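Side-chain contacts in lantibiotic dehydratase (Microbispora corallina, PDB 5EHK), which probably dehydrates serine and threonine residues of a lantibiotic precursor peptide in NAI-107 biosynthesis, in a tRNA-dependent way, as in related enzymes that use glutamyl-tRNA: residues R339-V342 and G343-R346; R328-D331 and A332-A336; V891-Q894 and R895-L898; N830-D833 and F834-D837. All coordinates share one frame; numbering follows the deposited sequence.

Overall arrangement
From the N terminus, the first contact met is interaction 2, a turn of helix 318-339. Interaction 1 follows directly, its centre about 15 Å away, and closes the short loop leading from that helix into helix 346-359. Some 480 residues later comes interaction 4, at the end of helix 828-837, and then interaction 3, where helix 875-895 stops. All four are local and lie in series, so none nests in or crosses another. The two pairs sit on opposite sides of the chain's centre, nearest atoms at least about 70 Å apart. Interactions 3 and 4 touch, Trp-893 CE3 lying 3.7 Å from Phe-834 CZ with the rings nearly perpendicular, and both reach the second subunit.

Interaction 1: residues R339-V342 and G343-R346; sequences RTAV and GQGR
Thr-340 lies over the backbone of Gly-345: both branches, OG1 and CG2, come to 3.4 Å from Gly-345 CA, and CG2 is also 3.5 Å from Gly-345 N. The touch is van der Waals in kind, a branched side chain resting on bare main chain, and Gly-345 is the buried residue of an otherwise surface-lying contact. Between these two residues the chain reverses. Val-342, with psi 121°, and Gly-343, with a positive phi of 93°, occupy the central positions of a type II beta turn, and Gln-344 N closes it by donating to Ala-341 O at 3.2 Å. That bond is only moderately straight (149° at the hydrogen), and the donor stands above the carbonyl plane instead of lying in it. Alongside the bond run the side chains of the first and last residues of the turn. Ala-341 CB meets Gln-344 CG at 3.7 Å; CG is set beside its own backbone N, and the chain then bends beyond it. Gly-345 is the N-cap of helix 346-359, so the turn delivers the chain straight into that helix. Weak hydrogen bonds from Gly-343 N and Gly-345 N converge on Glu-93 OE1, while Arg-346 forms a salt bridge with Glu-96, tying the turn to helix 92-98.

Interaction 2: residues R328-D331 and A332-A336; sequences REVD and ARCHA
Glu-329 sets its CG trans to the backbone N (chi1 -162°) and runs on extended, while Arg-333 carries CG opposite its carbonyl carbon and stretches out straight to NE; the two side chains therefore travel side by side in the same direction. This is an i to i+4 salt bridge on the alpha helix 318-339. Glu-329 OE2 receives Arg-333 NH2 at 3.1 Å and, more weakly, Arg-333 NE at 3.3 Å, so one oxygen serves two donors at the guanidinium edge. NH2 meets it on the anti side, somewhat out of the carboxylate plane, and the carboxylate is turned 51° from the guanidinium plane. The same OE2 also bridges to Arg-358 of helix 346-359, so two arginines would be expected to stabilise its negative charge. Asp-331 O accepts three N-H groups: His-335 N at 3.3 Å in the ordinary helical manner, Cys-334 N at 2.9 Å, and the ring atom His-335 ND1 at 3.1 Å. The ring bond is nearly straight (166° at the hydrogen) and lies in the imidazole plane, which fixes the ring's rotation, although the donor stands above the plane of the carbonyl. Val-330, buried, packs against Ser-355 and Thr-356 of helix 346-359 and Leu-295 of helix 294-306, and its CG1 meets Cys-334 SG at 4.3 Å. Beside the His-335 ring, the carboxylate of Asp-331 stands steeply to the imidazole, OD1 coming to 3.6 Å from His-335 CE1.

Interaction 3: residues V891-Q894 and R895-L898; sequences VEWQ and RQGL
Gln-896 climbs back along the last turn of helix 875-895 and lies alongside Glu-892 and Trp-893, closest at CG. Its CB sits 3.8 Å from Glu-892 O; CG, held beside the backbone N (chi1 -52°), comes nearest to that same oxygen at 3.3 Å. From there the chain is extended. CD is 3.8 Å from Glu-892 O, and at the tip the amide divides: NE2 lies 3.9 Å from Glu-892 O and near Glu-892 CB, while OE1 reaches the edge of the indole, 4.1 Å from Trp-893 CD1 and near the ring plane. Amide and indole are turned steeply, 68° apart. Beyond Gln-896 the helix ends in a Schellman motif. Gly-897 takes a positive phi, Gly-897 N donates to Gln-894 O at 2.7 Å, and Leu-898 N reaches back to Trp-893 O at 2.8 Å, nearly straight at 164°. This pair of bonds brings Leu-898 beside the indole, where its CD1 meets Trp-893 CD1 at 4.0 Å: the hydrophobic contact that commonly accompanies the motif. Val-841 and Leu-842 of helix 839-848 also pack on the Trp-893 ring. Chemically the helix end is thus divided: carbonyls of the last turn are capped by backbone N-H groups, the buried indole is packed largely against apolar side chains, and the Gln-894 amide, through Gln-906, and the Gln-896 backbone bond to the second subunit.

Interaction 4: residues N830-D833 and F834-D837; sequences NQDD and FLRD
Leu-835 is tucked against the backbone of the preceding turn, CG lying 3.2 Å and CB 3.4 Å from Gln-831 O, while Leu-835 N donates to Gln-831 O at 2.8 Å. This is the close-packed flank: Leu-835, together with Gln-831, rests on Leu-867 of strand 864-872, and it also reaches Phe-856 of strand 853-861 in the same antiparallel sheet of the C-terminal region. By contrast, the side carrying Arg-836 is polar and partly exposed, and its charged contacts are longer. Arg-836 bends at chi3 (-87°), folding the guanidinium back over the helix so that Asp-832 CB lies over one of its faces, 3.7 Å from NH2. Its edge then turns to Asp-833 OD1, which takes NH2 at 3.2 Å along a fairly straight bond (160°) and NE only weakly at 3.4 Å. The result is an i to i+3 salt bridge on the last turns of alpha helix 828-837. OD1 is level with the guanidinium plane, yet the arginine approaches it from well above the carboxylate plane, the two planes standing 68° apart. Arg-836 NH1 is taken by Leu-938 O of helix 920-942, whose Arg-942 bridges both Asp-833 OD1 and Asp-837 OD2, probably easing the repulsion between these two oxygens, 4.8 Å apart. Asp-833 OD2 shares a hydrogen bond with Ser-230 OG of the second subunit, and Asp-832 pairs with Arg-858.

Interaction 1: residues R339-V342 and G343-R346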
loop_
_atom_site.group_PDB
_atom_site.type_symbol
_atom_site.label_atom_id
_atom_site.label_comp_id
_atom_site.label_asym_id
_atom_site.label_seq_id
_atom_site.Cartn_x
_atom_site.Cartn_y
_atom_site.Cartn_z
ATOM N N ARG A 339 39.012 -5.135 41.529
ATOM C CA ARG A 339 39.231 -5.468 42.936
ATOM C C ARG A 339 38.711 -4.334 43.794
ATOM O O ARG A 339 38.236 -4.540 44.917
ATOM C CB ARG A 339 40.710 -5.758 43.234
ATOM C CG ARG A 339 41.151 -7.120 42.735
ATOM C CD ARG A 339 42.624 -7.420 42.936
ATOM N NE ARG A 339 42.935 -8.716 42.332
ATOM C CZ ARG A 339 43.603 -8.889 41.190
ATOM N NH1 ARG A 339 44.075 -7.840 40.517
ATOM N NH2 ARG A 339 43.811 -10.121 40.727
ATOM N N THR A 340 38.735 -3.148 43.203
ATOM C CA THR A 340 38.355 -1.914 43.861
ATOM C C THR A 340 36.847 -1.826 44.145
ATOM O O THR A 340 36.048 -2.529 43.529
ATOM C CB THR A 340 38.803 -0.731 42.980
ATOM O OG1 THR A 340 39.609 0.168 43.743
ATOM C CG2 THR A 340 37.617 0.007 42.397
ATOM N N ALA A 341 36.471 -0.969 45.095
ATOM C CA ALA A 341 35.074 -0.742 45.449
ATOM C C ALA A 341 34.509 0.502 44.756
ATOM O O ALA A 341 35.212 1.192 44.026
ATOM C CB ALA A 341 34.933 -0.622 46.952
ATOM N N VAL A 342 33.220 0.755 44.957
ATOM C CA VAL A 342 32.498 1.782 44.208
ATOM C C VAL A 342 32.812 3.175 44.735
ATOM O O VAL A 342 32.556 3.449 45.894
ATOM C CB VAL A 342 30.999 1.557 44.347
ATOM C CG1 VAL A 342 30.268 2.141 43.147
ATOM C CG2 VAL A 342 30.727 0.066 44.461
ATOM N N GLY A 343 33.337 4.059 43.891
ATOM C CA GLY A 343 33.737 5.391 44.324
ATOM C C GLY A 343 35.209 5.419 44.727
ATOM O O GLY A 343 35.838 6.478 44.792
ATOM N N GLN A 344 35.772 4.232 44.937
ATOM C CA GLN A 344 37.116 4.068 45.494
ATOM C C GLN A 344 38.239 3.812 44.481
ATOM O O GLN A 344 39.415 3.931 44.810
ATOM C CB GLN A 344 37.107 2.926 46.509
ATOM C CG GLN A 344 35.905 2.933 47.429
ATOM C CD GLN A 344 36.254 3.402 48.825
ATOM O OE1 GLN A 344 35.954 2.723 49.810
ATOM N NE2 GLN A 344 36.899 4.567 48.919
ATOM N N GLY A 345 37.892 3.396 43.272
ATOM C CA GLY A 345 38.918 3.108 42.285
ATOM C C GLY A 345 39.165 4.191 41.258
ATOM O O GLY A 345 39.601 3.886 40.148
ATOM N N ARG A 346 38.902 5.448 41.613
ATOM C CA ARG A 346 39.113 6.540 40.669
ATOM C C ARG A 346 40.566 6.641 40.214
ATOM O O ARG A 346 40.843 7.167 39.140
ATOM C CB ARG A 346 38.643 7.886 41.224
ATOM C CG ARG A 346 37.148 8.009 41.398
ATOM C CD ARG A 346 36.790 9.341 42.019
ATOM N NE ARG A 346 36.986 10.458 41.099
ATOM C CZ ARG A 346 36.722 11.731 41.397
ATOM N NH1 ARG A 346 36.275 12.057 42.600
ATOM N NH2 ARG A 346 36.922 12.690 40.500
#

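Interaction 2: residues R328-D331 and A332-A336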
loop_
_atom_site.group_PDB
_atom_site.type_symbol
_atom_site.label_atom_id
_atom_site.label_comp_id
_atom_site.label_asym_id
_atom_site.label_seq_id
_atom_site.Cartn_x
_atom_site.Cartn_y
_atom_site.Cartn_z
ATOM N N ARG A 328 48.337 -6.849 27.500
ATOM C CA ARG A 328 48.354 -7.600 28.759
ATOM C C ARG A 328 48.377 -6.665 29.969
ATOM O O ARG A 328 47.990 -7.052 31.068
ATOM C CB ARG A 328 49.577 -8.518 28.820
ATOM C CG ARG A 328 49.669 -9.504 27.690
ATOM C CD ARG A 328 50.804 -10.485 27.891
ATOM N NE ARG A 328 50.993 -11.304 26.701
ATOM C CZ ARG A 328 52.001 -12.143 26.523
ATOM N NH1 ARG A 328 52.919 -12.297 27.467
ATOM N NH2 ARG A 328 52.087 -12.826 25.394
ATOM N N GLU A 329 48.860 -5.444 29.761
ATOM C CA GLU A 329 48.917 -4.465 30.828
ATOM C C GLU A 329 47.505 -4.004 31.121
ATOM O O GLU A 329 47.103 -3.874 32.284
ATOM C CB GLU A 329 49.777 -3.256 30.439
ATOM C CG GLU A 329 50.230 -2.427 31.657
ATOM C CD GLU A 329 51.098 -1.218 31.305
ATOM O OE1 GLU A 329 51.989 -1.329 30.435
ATOM O OE2 GLU A 329 50.868 -0.141 31.899
ATOM N N VAL A 330 46.742 -3.801 30.052
ATOM C CA VAL A 330 45.368 -3.347 30.172
ATOM C C VAL A 330 44.545 -4.433 30.828
ATOM O O VAL A 330 43.693 -4.156 31.671
ATOM C CB VAL A 330 44.782 -3.016 28.806
ATOM C CG1 VAL A 330 43.262 -2.895 28.892
ATOM C CG2 VAL A 330 45.419 -1.729 28.258
ATOM N N ASP A 331 44.832 -5.674 30.468
ATOM C CA ASP A 331 44.197 -6.795 31.121
ATOM C C ASP A 331 44.469 -6.720 32.624
ATOM O O ASP A 331 43.546 -6.759 33.445
ATOM C CB ASP A 331 44.720 -8.106 30.552
ATOM C CG ASP A 331 43.962 -9.303 31.073
ATOM O OD1 ASP A 331 42.727 -9.352 30.859
ATOM O OD2 ASP A 331 44.593 -10.183 31.705
ATOM N N ALA A 332 45.744 -6.576 32.973
ATOM C CA ALA A 332 46.161 -6.552 34.373
ATOM C C ALA A 332 45.497 -5.410 35.152
ATOM O O ALA A 332 45.028 -5.602 36.275
ATOM C CB ALA A 332 47.673 -6.463 34.470
ATOM N N ARG A 333 45.435 -4.228 34.552
ATOM C CA ARG A 333 44.769 -3.117 35.218
ATOM C C ARG A 333 43.246 -3.256 35.282
ATOM O O ARG A 333 42.588 -2.541 36.039
ATOM C CB ARG A 333 45.166 -1.768 34.623
ATOM C CG ARG A 333 46.640 -1.461 34.716
ATOM C CD ARG A 333 46.884 -0.100 34.119
ATOM N NE ARG A 333 48.295 0.216 33.953
ATOM C CZ ARG A 333 49.042 0.761 34.904
ATOM N NH1 ARG A 333 48.512 1.014 36.094
ATOM N NH2 ARG A 333 50.319 1.032 34.671
ATOM N N CYS A 334 42.693 -4.170 34.489
ATOM C CA CYS A 334 41.254 -4.403 34.506
ATOM C C CYS A 334 40.851 -5.193 35.739
ATOM O O CYS A 334 39.859 -4.873 36.396
ATOM C CB CYS A 334 40.795 -5.147 33.249
ATOM S SG CYS A 334 40.374 -4.078 31.871
ATOM N N HIS A 335 41.621 -6.226 36.054
ATOM C CA HIS A 335 41.342 -7.016 37.239
ATOM C C HIS A 335 41.621 -6.184 38.474
ATOM O O HIS A 335 40.883 -6.252 39.458
ATOM C CB HIS A 335 42.187 -8.286 37.237
ATOM C CG HIS A 335 41.774 -9.265 36.186
ATOM N ND1 HIS A 335 42.155 -9.141 34.866
ATOM C CD2 HIS A 335 40.989 -10.367 36.252
ATOM C CE1 HIS A 335 41.639 -10.135 34.168
ATOM N NE2 HIS A 335 40.927 -10.892 34.984
ATOM N N ALA A 336 42.672 -5.371 38.386
ATOM C CA ALA A 336 43.065 -4.482 39.462
ATOM C C ALA A 336 41.900 -3.592 39.838
ATOM O O ALA A 336 41.503 -3.518 41.008
ATOM C CB ALA A 336 44.228 -3.638 39.018
#

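Interaction 3: residues V891-Q894 and R895-L898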
loop_
_atom_site.group_PDB
_atom_site.type_symbol
_atom_site.label_atom_id
_atom_site.label_comp_id
_atom_site.label_asym_id
_atom_site.label_seq_id
_atom_site.Cartn_x
_atom_site.Cartn_y
_atom_site.Cartn_z
ATOM N N VAL A 891 3.479 -5.210 -34.830
ATOM C CA VAL A 891 3.485 -3.765 -34.947
ATOM C C VAL A 891 2.192 -3.277 -35.631
ATOM O O VAL A 891 1.586 -2.343 -35.152
ATOM C CB VAL A 891 4.712 -3.262 -35.719
ATOM C CG1 VAL A 891 4.495 -1.822 -36.200
ATOM C CG2 VAL A 891 5.971 -3.407 -34.877
ATOM N N GLU A 892 1.731 -3.929 -36.699
ATOM C CA GLU A 892 0.434 -3.585 -37.283
ATOM C C GLU A 892 -0.641 -3.605 -36.203
ATOM O O GLU A 892 -1.406 -2.642 -36.058
ATOM C CB GLU A 892 -0.014 -4.549 -38.401
ATOM C CG GLU A 892 0.892 -4.765 -39.667
ATOM C CD GLU A 892 0.461 -6.015 -40.476
ATOM O OE1 GLU A 892 -0.666 -6.520 -40.271
ATOM O OE2 GLU A 892 1.284 -6.581 -41.229
ATOM N N TRP A 893 -0.700 -4.702 -35.446
ATOM C CA TRP A 893 -1.763 -4.867 -34.457
ATOM C C TRP A 893 -1.732 -3.776 -33.379
ATOM O O TRP A 893 -2.780 -3.357 -32.892
ATOM C CB TRP A 893 -1.728 -6.265 -33.839
ATOM C CG TRP A 893 -2.121 -7.317 -34.821
ATOM C CD1 TRP A 893 -2.809 -7.124 -35.974
ATOM C CD2 TRP A 893 -1.806 -8.713 -34.775
ATOM N NE1 TRP A 893 -2.961 -8.302 -36.650
ATOM C CE2 TRP A 893 -2.358 -9.301 -35.940
ATOM C CE3 TRP A 893 -1.114 -9.523 -33.872
ATOM C CZ2 TRP A 893 -2.241 -10.664 -36.229
ATOM C CZ3 TRP A 893 -1.007 -10.879 -34.148
ATOM C CH2 TRP A 893 -1.566 -11.434 -35.321
ATOM N N GLN A 894 -0.541 -3.304 -33.033
ATOM C CA GLN A 894 -0.407 -2.184 -32.113
ATOM C C GLN A 894 -1.012 -0.879 -32.699
ATOM O O GLN A 894 -1.844 -0.220 -32.051
ATOM C CB GLN A 894 1.066 -1.998 -31.740
ATOM C CG GLN A 894 1.338 -0.966 -30.690
ATOM C CD GLN A 894 2.776 -1.033 -30.164
ATOM O OE1 GLN A 894 3.441 -2.067 -30.243
ATOM N NE2 GLN A 894 3.258 0.083 -29.625
ATOM N N ARG A 895 -0.658 -0.541 -33.938
ATOM C CA ARG A 895 -1.236 0.627 -34.594
ATOM C C ARG A 895 -2.766 0.581 -34.635
ATOM O O ARG A 895 -3.422 1.611 -34.466
ATOM C CB ARG A 895 -0.670 0.789 -36.005
ATOM C CG ARG A 895 0.830 1.015 -36.052
ATOM C CD ARG A 895 1.293 1.075 -37.480
ATOM N NE ARG A 895 0.446 1.976 -38.256
ATOM C CZ ARG A 895 0.680 2.337 -39.515
ATOM N NH1 ARG A 895 1.754 1.889 -40.153
ATOM N NH2 ARG A 895 -0.150 3.164 -40.132
ATOM N N GLN A 896 -3.325 -0.602 -34.870
ATOM C CA GLN A 896 -4.771 -0.797 -34.833
ATOM C C GLN A 896 -5.321 -0.862 -33.396
ATOM O O GLN A 896 -6.513 -1.110 -33.180
ATOM C CB GLN A 896 -5.138 -2.055 -35.636
ATOM C CG GLN A 896 -4.523 -2.012 -37.020
ATOM C CD GLN A 896 -4.630 -3.294 -37.861
ATOM O OE1 GLN A 896 -5.306 -4.265 -37.506
ATOM N NE2 GLN A 896 -3.931 -3.290 -38.995
ATOM N N GLY A 897 -4.458 -0.661 -32.411
ATOM C CA GLY A 897 -4.902 -0.673 -31.029
ATOM C C GLY A 897 -5.341 -2.008 -30.422
ATOM O O GLY A 897 -6.235 -2.036 -29.568
ATOM N N LEU A 898 -4.727 -3.115 -30.851
ATOM C CA LEU A 898 -5.126 -4.443 -30.366
ATOM C C LEU A 898 -4.262 -4.911 -29.184
ATOM O O LEU A 898 -4.688 -5.720 -28.357
ATOM C CB LEU A 898 -5.121 -5.458 -31.509
ATOM C CG LEU A 898 -6.294 -5.400 -32.486
ATOM C CD1 LEU A 898 -5.935 -6.102 -33.768
ATOM C CD2 LEU A 898 -7.561 -6.017 -31.906
#

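Interaction 4: residues N830-D833 and F834-D837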
loop_
_atom_site.group_PDB
_atom_site.type_symbol
_atom_site.label_atom_id
_atom_site.label_comp_id
_atom_site.label_asym_id
_atom_site.label_seq_id
_atom_site.Cartn_x
_atom_site.Cartn_y
_atom_site.Cartn_z
ATOM N N ASN A 830 -9.783 -7.313 -23.720
ATOM C CA ASN A 830 -9.553 -7.471 -25.154
ATOM C C ASN A 830 -9.072 -8.858 -25.582
ATOM O O ASN A 830 -9.006 -9.154 -26.771
ATOM C CB ASN A 830 -8.512 -6.452 -25.620
ATOM C CG ASN A 830 -8.984 -5.012 -25.458
ATOM O OD1 ASN A 830 -10.007 -4.743 -24.811
ATOM N ND2 ASN A 830 -8.231 -4.076 -26.051
ATOM N N GLN A 831 -8.747 -9.711 -24.614
ATOM C CA GLN A 831 -7.980 -10.931 -24.883
ATOM C C GLN A 831 -8.752 -11.984 -25.688
ATOM O O GLN A 831 -8.212 -12.588 -26.628
ATOM C CB GLN A 831 -7.420 -11.518 -23.580
ATOM C CG GLN A 831 -6.254 -10.734 -22.996
ATOM C CD GLN A 831 -5.786 -11.228 -21.617
ATOM O OE1 GLN A 831 -6.283 -12.213 -21.098
ATOM N NE2 GLN A 831 -4.837 -10.526 -21.027
ATOM N N ASP A 832 -10.000 -12.229 -25.313
ATOM C CA ASP A 832 -10.824 -13.169 -26.076
ATOM C C ASP A 832 -10.915 -12.863 -27.570
ATOM O O ASP A 832 -10.741 -13.769 -28.377
ATOM C CB ASP A 832 -12.199 -13.279 -25.459
ATOM C CG ASP A 832 -12.131 -13.924 -24.141
ATOM O OD1 ASP A 832 -11.011 -14.318 -23.828
ATOM O OD2 ASP A 832 -13.139 -14.064 -23.432
ATOM N N ASP A 833 -11.137 -11.600 -27.937
ATOM C CA ASP A 833 -11.117 -11.207 -29.360
ATOM C C ASP A 833 -9.754 -11.418 -30.002
ATOM O O ASP A 833 -9.668 -11.911 -31.129
ATOM C CB ASP A 833 -11.549 -9.748 -29.585
ATOM C CG ASP A 833 -13.064 -9.588 -29.655
ATOM O OD1 ASP A 833 -13.755 -10.605 -29.915
ATOM O OD2 ASP A 833 -13.561 -8.459 -29.410
ATOM N N PHE A 834 -8.695 -11.050 -29.279
ATOM C CA PHE A 834 -7.341 -11.214 -29.783
ATOM C C PHE A 834 -7.060 -12.712 -30.049
ATOM O O PHE A 834 -6.476 -13.079 -31.071
ATOM C CB PHE A 834 -6.326 -10.603 -28.809
ATOM C CG PHE A 834 -4.940 -10.474 -29.388
ATOM C CD1 PHE A 834 -4.590 -9.352 -30.112
ATOM C CD2 PHE A 834 -4.015 -11.498 -29.241
ATOM C CE1 PHE A 834 -3.363 -9.234 -30.653
ATOM C CE2 PHE A 834 -2.778 -11.390 -29.794
ATOM C CZ PHE A 834 -2.442 -10.250 -30.511
ATOM N N LEU A 835 -7.501 -13.555 -29.111
ATOM C CA LEU A 835 -7.418 -15.004 -29.233
ATOM C C LEU A 835 -8.218 -15.579 -30.402
ATOM O O LEU A 835 -7.767 -16.515 -31.070
ATOM C CB LEU A 835 -7.858 -15.669 -27.933
ATOM C CG LEU A 835 -6.912 -15.522 -26.737
ATOM C CD1 LEU A 835 -7.592 -15.938 -25.442
ATOM C CD2 LEU A 835 -5.616 -16.316 -26.975
ATOM N N ARG A 836 -9.408 -15.037 -30.641
ATOM C CA ARG A 836 -10.243 -15.501 -31.751
ATOM C C ARG A 836 -9.639 -15.149 -33.116
ATOM O O ARG A 836 -9.581 -15.988 -34.015
ATOM C CB ARG A 836 -11.675 -14.956 -31.616
ATOM C CG ARG A 836 -12.480 -15.626 -30.492
ATOM C CD ARG A 836 -13.946 -15.240 -30.475
ATOM N NE ARG A 836 -14.179 -14.019 -29.710
ATOM C CZ ARG A 836 -14.724 -13.973 -28.498
ATOM N NH1 ARG A 836 -15.138 -15.085 -27.903
ATOM N NH2 ARG A 836 -14.879 -12.800 -27.893
ATOM N N ASP A 837 -9.142 -13.922 -33.232
ATOM C CA ASP A 837 -8.760 -13.345 -34.503
ATOM C C ASP A 837 -7.260 -13.246 -34.798
ATOM O O ASP A 837 -6.852 -13.440 -35.933
ATOM C CB ASP A 837 -9.343 -11.933 -34.600
ATOM C CG ASP A 837 -10.850 -11.904 -34.472
ATOM O OD1 ASP A 837 -11.526 -12.893 -34.811
ATOM O OD2 ASP A 837 -11.363 -10.861 -34.044
#